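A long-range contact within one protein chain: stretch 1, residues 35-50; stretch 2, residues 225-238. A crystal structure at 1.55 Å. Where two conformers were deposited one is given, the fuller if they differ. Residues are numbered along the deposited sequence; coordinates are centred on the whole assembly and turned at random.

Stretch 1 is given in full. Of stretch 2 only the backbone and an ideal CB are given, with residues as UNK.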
# COMPACT_ATOMS: atom_id res chain seq x y z
N GLU A 35 -7.97 -7.58 7.49
CA GLU A 35 -9.21 -6.81 7.72
C GLU A 35 -8.83 -5.46 8.37
O GLU A 35 -9.38 -4.40 7.98
CB GLU A 35 -10.24 -7.62 8.57
CG GLU A 35 -11.53 -6.90 8.66
CD GLU A 35 -12.52 -7.63 9.56
OE1 GLU A 35 -12.11 -8.60 10.24
OE2 GLU A 35 -13.69 -7.20 9.58
N GLU A 36 -7.92 -5.43 9.33
CA GLU A 36 -7.51 -4.19 9.95
C GLU A 36 -6.76 -3.28 8.94
O GLU A 36 -6.93 -2.06 8.95
CB GLU A 36 -6.61 -4.53 11.18
CG GLU A 36 -6.44 -3.32 12.19
CD GLU A 36 -7.72 -2.97 12.92
OE1 GLU A 36 -8.74 -3.75 12.86
OE2 GLU A 36 -7.65 -1.92 13.62
N LEU A 37 -5.85 -3.90 8.18
CA LEU A 37 -5.07 -3.07 7.23
C LEU A 37 -5.98 -2.42 6.20
O LEU A 37 -5.80 -1.24 5.87
CB LEU A 37 -3.99 -3.99 6.60
CG LEU A 37 -3.02 -3.28 5.66
CD1 LEU A 37 -2.33 -2.22 6.45
CD2 LEU A 37 -1.99 -4.32 5.14
N TYR A 38 -7.03 -3.12 5.76
CA TYR A 38 -7.96 -2.46 4.83
C TYR A 38 -8.69 -1.28 5.51
O TYR A 38 -8.99 -0.28 4.84
CB TYR A 38 -9.04 -3.42 4.37
CG TYR A 38 -8.67 -4.23 3.13
CD1 TYR A 38 -8.34 -5.56 3.22
CD2 TYR A 38 -8.64 -3.63 1.83
CE1 TYR A 38 -8.08 -6.34 1.98
CE2 TYR A 38 -8.32 -4.32 0.71
CZ TYR A 38 -8.09 -5.67 0.77
OH TYR A 38 -7.79 -6.35 -0.38
N LYS A 39 -8.94 -1.35 6.80
CA LYS A 39 -9.63 -0.22 7.42
C LYS A 39 -8.76 1.08 7.32
O LYS A 39 -9.28 2.20 7.24
CB LYS A 39 -9.86 -0.48 8.88
CG LYS A 39 -10.77 -1.61 9.18
CD LYS A 39 -11.06 -1.65 10.74
CE LYS A 39 -11.52 -3.03 11.10
NZ LYS A 39 -11.68 -3.17 12.58
N LEU A 40 -7.42 0.94 7.40
CA LEU A 40 -6.52 2.09 7.28
C LEU A 40 -6.64 2.74 5.94
O LEU A 40 -6.43 3.95 5.83
CB LEU A 40 -5.04 1.65 7.45
CG LEU A 40 -4.41 1.81 8.78
CD1 LEU A 40 -5.03 0.80 9.58
CD2 LEU A 40 -2.88 1.60 8.73
N TRP A 41 -7.00 1.96 4.91
CA TRP A 41 -7.25 2.53 3.60
C TRP A 41 -8.69 3.06 3.46
O TRP A 41 -9.10 3.61 2.40
CB TRP A 41 -6.95 1.47 2.53
CG TRP A 41 -5.49 1.14 2.41
CD1 TRP A 41 -4.85 0.16 3.01
CD2 TRP A 41 -4.54 1.82 1.58
NE1 TRP A 41 -3.51 0.13 2.65
CE2 TRP A 41 -3.30 1.16 1.74
CE3 TRP A 41 -4.65 2.91 0.70
CZ2 TRP A 41 -2.11 1.57 1.01
CZ3 TRP A 41 -3.49 3.31 -0.00
CH2 TRP A 41 -2.26 2.67 0.20
N GLY A 42 -9.50 2.94 4.52
CA GLY A 42 -10.89 3.41 4.47
C GLY A 42 -11.94 2.39 4.03
O GLY A 42 -13.12 2.81 3.75
N TYR A 43 -11.55 1.11 3.91
CA TYR A 43 -12.42 0.12 3.33
C TYR A 43 -12.84 -0.97 4.29
O TYR A 43 -12.07 -1.42 5.13
CB TYR A 43 -11.78 -0.54 2.13
CG TYR A 43 -11.62 0.46 1.02
CD1 TYR A 43 -12.75 0.97 0.34
CD2 TYR A 43 -10.36 0.95 0.62
CE1 TYR A 43 -12.62 1.91 -0.71
CE2 TYR A 43 -10.23 1.87 -0.43
CZ TYR A 43 -11.39 2.33 -1.07
OH TYR A 43 -11.38 3.30 -2.06
N ARG A 44 -14.10 -1.41 4.06
CA ARG A 44 -14.65 -2.58 4.68
C ARG A 44 -14.37 -3.80 3.76
O ARG A 44 -14.91 -3.93 2.64
CB ARG A 44 -16.15 -2.30 5.02
CG ARG A 44 -16.94 -3.43 5.66
CD ARG A 44 -18.42 -2.97 5.77
NE ARG A 44 -18.93 -2.41 4.50
CZ ARG A 44 -19.41 -1.17 4.33
NH1 ARG A 44 -19.46 -0.34 5.37
NH2 ARG A 44 -19.84 -0.76 3.14
N ALA A 45 -13.58 -4.73 4.24
CA ALA A 45 -13.17 -5.89 3.44
C ALA A 45 -14.05 -7.09 3.76
O ALA A 45 -14.41 -7.29 4.92
CB ALA A 45 -11.73 -6.22 3.76
N THR A 46 -14.34 -7.90 2.74
CA THR A 46 -15.05 -9.13 2.97
C THR A 46 -14.14 -10.29 3.25
O THR A 46 -12.94 -10.21 3.08
CB THR A 46 -16.01 -9.51 1.75
OG1 THR A 46 -15.17 -10.06 0.75
CG2 THR A 46 -16.79 -8.28 1.18
N ARG A 47 -14.73 -11.43 3.63
CA ARG A 47 -13.94 -12.64 3.82
C ARG A 47 -13.13 -13.03 2.55
O ARG A 47 -12.04 -13.69 2.65
CB ARG A 47 -14.83 -13.77 4.29
CG ARG A 47 -14.19 -14.60 5.33
CD ARG A 47 -14.92 -15.97 5.33
NE ARG A 47 -15.86 -16.30 6.41
CZ ARG A 47 -16.13 -15.61 7.52
NH1 ARG A 47 -15.56 -14.45 7.80
NH2 ARG A 47 -17.02 -16.12 8.36
N ILE A 48 -13.68 -12.75 1.36
CA ILE A 48 -12.94 -13.07 0.12
C ILE A 48 -11.69 -12.18 -0.02
O ILE A 48 -10.55 -12.69 -0.37
CB ILE A 48 -13.86 -12.97 -1.07
CG1 ILE A 48 -14.87 -14.09 -1.00
CG2 ILE A 48 -13.13 -13.13 -2.34
CD1 ILE A 48 -14.21 -15.48 -1.06
N ASP A 49 -11.82 -10.90 0.36
CA ASP A 49 -10.74 -10.00 0.22
C ASP A 49 -9.61 -10.35 1.14
O ASP A 49 -8.43 -10.11 0.81
CB ASP A 49 -11.24 -8.58 0.58
CG ASP A 49 -12.31 -8.13 -0.38
OD1 ASP A 49 -12.06 -8.08 -1.64
OD2 ASP A 49 -13.40 -7.78 0.10
N THR A 50 -9.89 -10.88 2.31
CA THR A 50 -8.77 -11.11 3.20
C THR A 50 -8.09 -12.47 3.10
O THR A 50 -7.25 -12.81 3.95
CB THR A 50 -9.26 -10.87 4.68
OG1 THR A 50 -10.36 -11.75 4.94
CG2 THR A 50 -9.67 -9.47 4.87
N UNK A 225 -9.80 8.53 17.77
CA UNK A 225 -8.74 7.78 18.41
C UNK A 225 -8.75 6.27 18.05
O UNK A 225 -9.77 5.58 18.20
CB UNK A 225 -8.85 7.95 19.93
N UNK A 226 -7.62 5.78 17.54
CA UNK A 226 -7.46 4.37 17.24
C UNK A 226 -7.80 3.62 18.55
O UNK A 226 -7.34 4.05 19.65
CB UNK A 226 -6.05 4.05 16.74
N UNK A 227 -8.57 2.50 18.47
CA UNK A 227 -8.97 1.67 17.33
C UNK A 227 -10.27 2.01 16.66
O UNK A 227 -10.73 1.24 15.80
CB UNK A 227 -9.05 0.21 17.78
N UNK A 228 -10.83 3.17 17.00
CA UNK A 228 -12.04 3.60 16.35
C UNK A 228 -11.63 4.10 14.96
O UNK A 228 -10.60 4.78 14.80
CB UNK A 228 -12.77 4.67 17.16
N UNK A 229 -12.49 3.76 14.01
CA UNK A 229 -12.49 4.24 12.62
C UNK A 229 -13.83 4.91 12.33
O UNK A 229 -14.89 4.59 12.92
CB UNK A 229 -12.23 3.09 11.64
N UNK A 230 -13.80 5.85 11.37
CA UNK A 230 -15.01 6.42 10.89
C UNK A 230 -15.65 5.36 9.98
O UNK A 230 -15.11 4.27 9.78
CB UNK A 230 -14.76 7.75 10.17
N UNK A 231 -16.84 5.68 9.51
CA UNK A 231 -17.59 4.82 8.63
C UNK A 231 -16.74 4.40 7.42
O UNK A 231 -16.06 5.22 6.79
CB UNK A 231 -18.87 5.52 8.17
N UNK A 232 -16.71 3.10 7.16
CA UNK A 232 -15.89 2.54 6.06
C UNK A 232 -16.67 2.42 4.79
O UNK A 232 -17.92 2.32 4.84
CB UNK A 232 -15.33 1.17 6.44
N UNK A 233 -15.95 2.40 3.65
CA UNK A 233 -16.60 2.34 2.32
C UNK A 233 -16.46 0.90 1.77
O UNK A 233 -15.52 0.17 2.12
CB UNK A 233 -15.98 3.35 1.36
N UNK A 234 -17.34 0.56 0.85
CA UNK A 234 -17.11 -0.71 0.17
C UNK A 234 -15.91 -0.63 -0.77
O UNK A 234 -15.65 0.43 -1.32
CB UNK A 234 -18.36 -1.13 -0.61
N UNK A 235 -15.17 -1.74 -0.96
CA UNK A 235 -14.10 -1.70 -1.93
C UNK A 235 -14.52 -1.37 -3.38
O UNK A 235 -15.65 -1.68 -3.80
CB UNK A 235 -13.39 -3.05 -1.91
N UNK A 236 -13.62 -0.73 -4.14
CA UNK A 236 -13.83 -0.47 -5.55
C UNK A 236 -13.53 -1.73 -6.35
O UNK A 236 -12.37 -2.27 -6.24
CB UNK A 236 -12.96 0.70 -6.02
N UNK A 237 -14.48 -2.20 -7.12
CA UNK A 237 -14.31 -3.43 -7.86
C UNK A 237 -14.51 -3.31 -9.37
O UNK A 237 -14.85 -4.25 -10.01
CB UNK A 237 -15.28 -4.48 -7.31
N UNK A 238 -14.23 -2.11 -9.90
CA UNK A 238 -14.19 -1.95 -11.34
C UNK A 238 -12.85 -1.20 -11.57
O UNK A 238 -12.38 -0.46 -10.66
CB UNK A 238 -15.41 -1.20 -11.89

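Position 225 lies beyond the reach of stretch 1, which sets no requirement there; it is Arg-225. At 226 the CA-to-CB bond runs sideways, but the carboxylate of Glu-36 lies further out as an acceptor, so a long side chain ending in a donor would suit. Tyr-226 fills the role: its OH donates to Glu-36 OE2 at 2.6 Å. The peptide bond before 227 is cis, which strongly favours proline, and the residue is Pro-227; its carbonyl O shares water 1 with Glu-36 and Lys-39. Position 228 is out of reach and carries Glu-228.

Position 229 points toward the helix, its ideal CB 5.0 Å from Lys-39 CD. The aliphatic part of Lys-39 and the tip of Leu-40 offer an apolar surface for a large hydrophobic or aromatic group. Phe-229 lays its ring face against Lys-39, with Lys-39 CB 3.9 Å from the ring centroid, and its CZ reaches Leu-40 CD1 at 3.9 Å. Stretch 1 asks little of positions 230 and 231; they are Pro-230 and Ser-231.

At 232 the bond points toward the backbone after the helix, the ideal CB 3.7 Å from Arg-44 N. A medium-sized aliphatic side chain could cover this turn, and Leu-232 does so, with CD1 4.0 Å from Lys-39 O.

Position 233 pairs in parallel with Tyr-43. Its N donates to Gly-42 O and its O accepts from Arg-44 N, both at 2.9 Å, so the backbone makes these bonds with any residue except proline, which has no N-H to give Gly-42 O. The CB lies on the same face as Tyr-43, where small or modest apolar groups fit; Ala-233 places CB 4.1 Å from Tyr-43 CD1. Position 234 turns to the face of Arg-44, and its N has no partner in stretch 1, so proline is tolerated; it is Pro-234.

From 235 the CB leaves sideways, but Tyr-38, Tyr-43 and Asp-49 surround the space ahead, favouring a branched aliphatic chain. Leu-235 places CD2 over the Tyr-43 ring, 4.0 Å from its centroid, while CD1 approaches Asp-49 CG at 3.4 Å. At 236 the ideal CB lies 5.0 Å from Tyr-43 OH, at the outer end of that side chain, so many residues would do; it is Leu-236.

No atom of stretch 1 is near the CB of 237, yet Asp-49 offers a carboxylate to a long basic chain. Arg-237 forms a two-pronged salt bridge, NH1 to Asp-49 OD1 and NH2 to Asp-49 OD2, each 2.9 Å. Position 238 is out of reach and is Thr-238.

Stretch 2, residues 225-238: RYPEFPSLAPLLRT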
# COMPACT_ATOMS: atom_id res chain seq x y z
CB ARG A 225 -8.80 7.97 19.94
CG ARG A 225 -7.49 7.56 20.67
CD ARG A 225 -7.43 8.19 22.09
NE ARG A 225 -7.66 9.63 22.01
CZ ARG A 225 -8.20 10.39 22.97
NH1 ARG A 225 -8.57 9.87 24.14
NH2 ARG A 225 -8.36 11.69 22.76
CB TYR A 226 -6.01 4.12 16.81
CG TYR A 226 -5.84 2.70 16.40
CD1 TYR A 226 -6.28 2.29 15.14
CD2 TYR A 226 -5.41 1.71 17.32
CE1 TYR A 226 -6.21 1.00 14.77
CE2 TYR A 226 -5.30 0.35 16.94
CZ TYR A 226 -5.75 0.02 15.68
OH TYR A 226 -5.66 -1.24 15.23
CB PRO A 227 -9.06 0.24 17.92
CG PRO A 227 -9.49 0.53 19.41
CD PRO A 227 -8.78 1.81 19.78
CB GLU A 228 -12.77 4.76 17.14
CG GLU A 228 -13.02 4.56 18.67
CD GLU A 228 -13.79 3.24 19.03
OE1 GLU A 228 -15.05 3.29 19.18
OE2 GLU A 228 -13.12 2.16 19.18
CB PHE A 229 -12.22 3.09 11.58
CG PHE A 229 -10.81 2.64 11.55
CD1 PHE A 229 -9.86 3.35 10.81
CD2 PHE A 229 -10.40 1.61 12.36
CE1 PHE A 229 -8.51 3.00 10.85
CE2 PHE A 229 -9.05 1.20 12.36
CZ PHE A 229 -8.10 1.94 11.64
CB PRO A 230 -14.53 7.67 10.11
CG PRO A 230 -13.12 7.21 9.54
CD PRO A 230 -12.60 6.16 10.53
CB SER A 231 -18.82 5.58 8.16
OG SER A 231 -19.09 6.74 9.00
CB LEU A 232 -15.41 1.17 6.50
CG LEU A 232 -14.24 0.82 7.40
CD1 LEU A 232 -13.22 1.92 7.65
CD2 LEU A 232 -14.67 -0.05 8.59
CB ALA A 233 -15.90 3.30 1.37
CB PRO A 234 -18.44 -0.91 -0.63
CG PRO A 234 -18.97 0.47 -0.85
CD PRO A 234 -18.53 1.28 0.37
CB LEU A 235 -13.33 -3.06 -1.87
CG LEU A 235 -12.38 -3.27 -0.67
CD1 LEU A 235 -12.02 -4.75 -0.58
CD2 LEU A 235 -11.11 -2.42 -0.99
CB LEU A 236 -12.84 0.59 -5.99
CG LEU A 236 -13.08 1.31 -7.29
CD1 LEU A 236 -14.54 1.71 -7.54
CD2 LEU A 236 -12.20 2.57 -6.96
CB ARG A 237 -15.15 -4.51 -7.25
CG ARG A 237 -14.81 -4.79 -5.80
CD ARG A 237 -15.74 -5.77 -5.23
NE ARG A 237 -15.88 -5.74 -3.78
CZ ARG A 237 -15.02 -6.39 -2.98
NH1 ARG A 237 -14.03 -7.13 -3.51
NH2 ARG A 237 -15.15 -6.34 -1.68
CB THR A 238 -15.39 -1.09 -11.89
OG1 THR A 238 -15.30 0.15 -11.22
CG2 THR A 238 -16.69 -1.75 -11.57
O HOH W 1 -10.02 -1.45 14.66
O HOH W 2 -15.95 -4.23 0.33
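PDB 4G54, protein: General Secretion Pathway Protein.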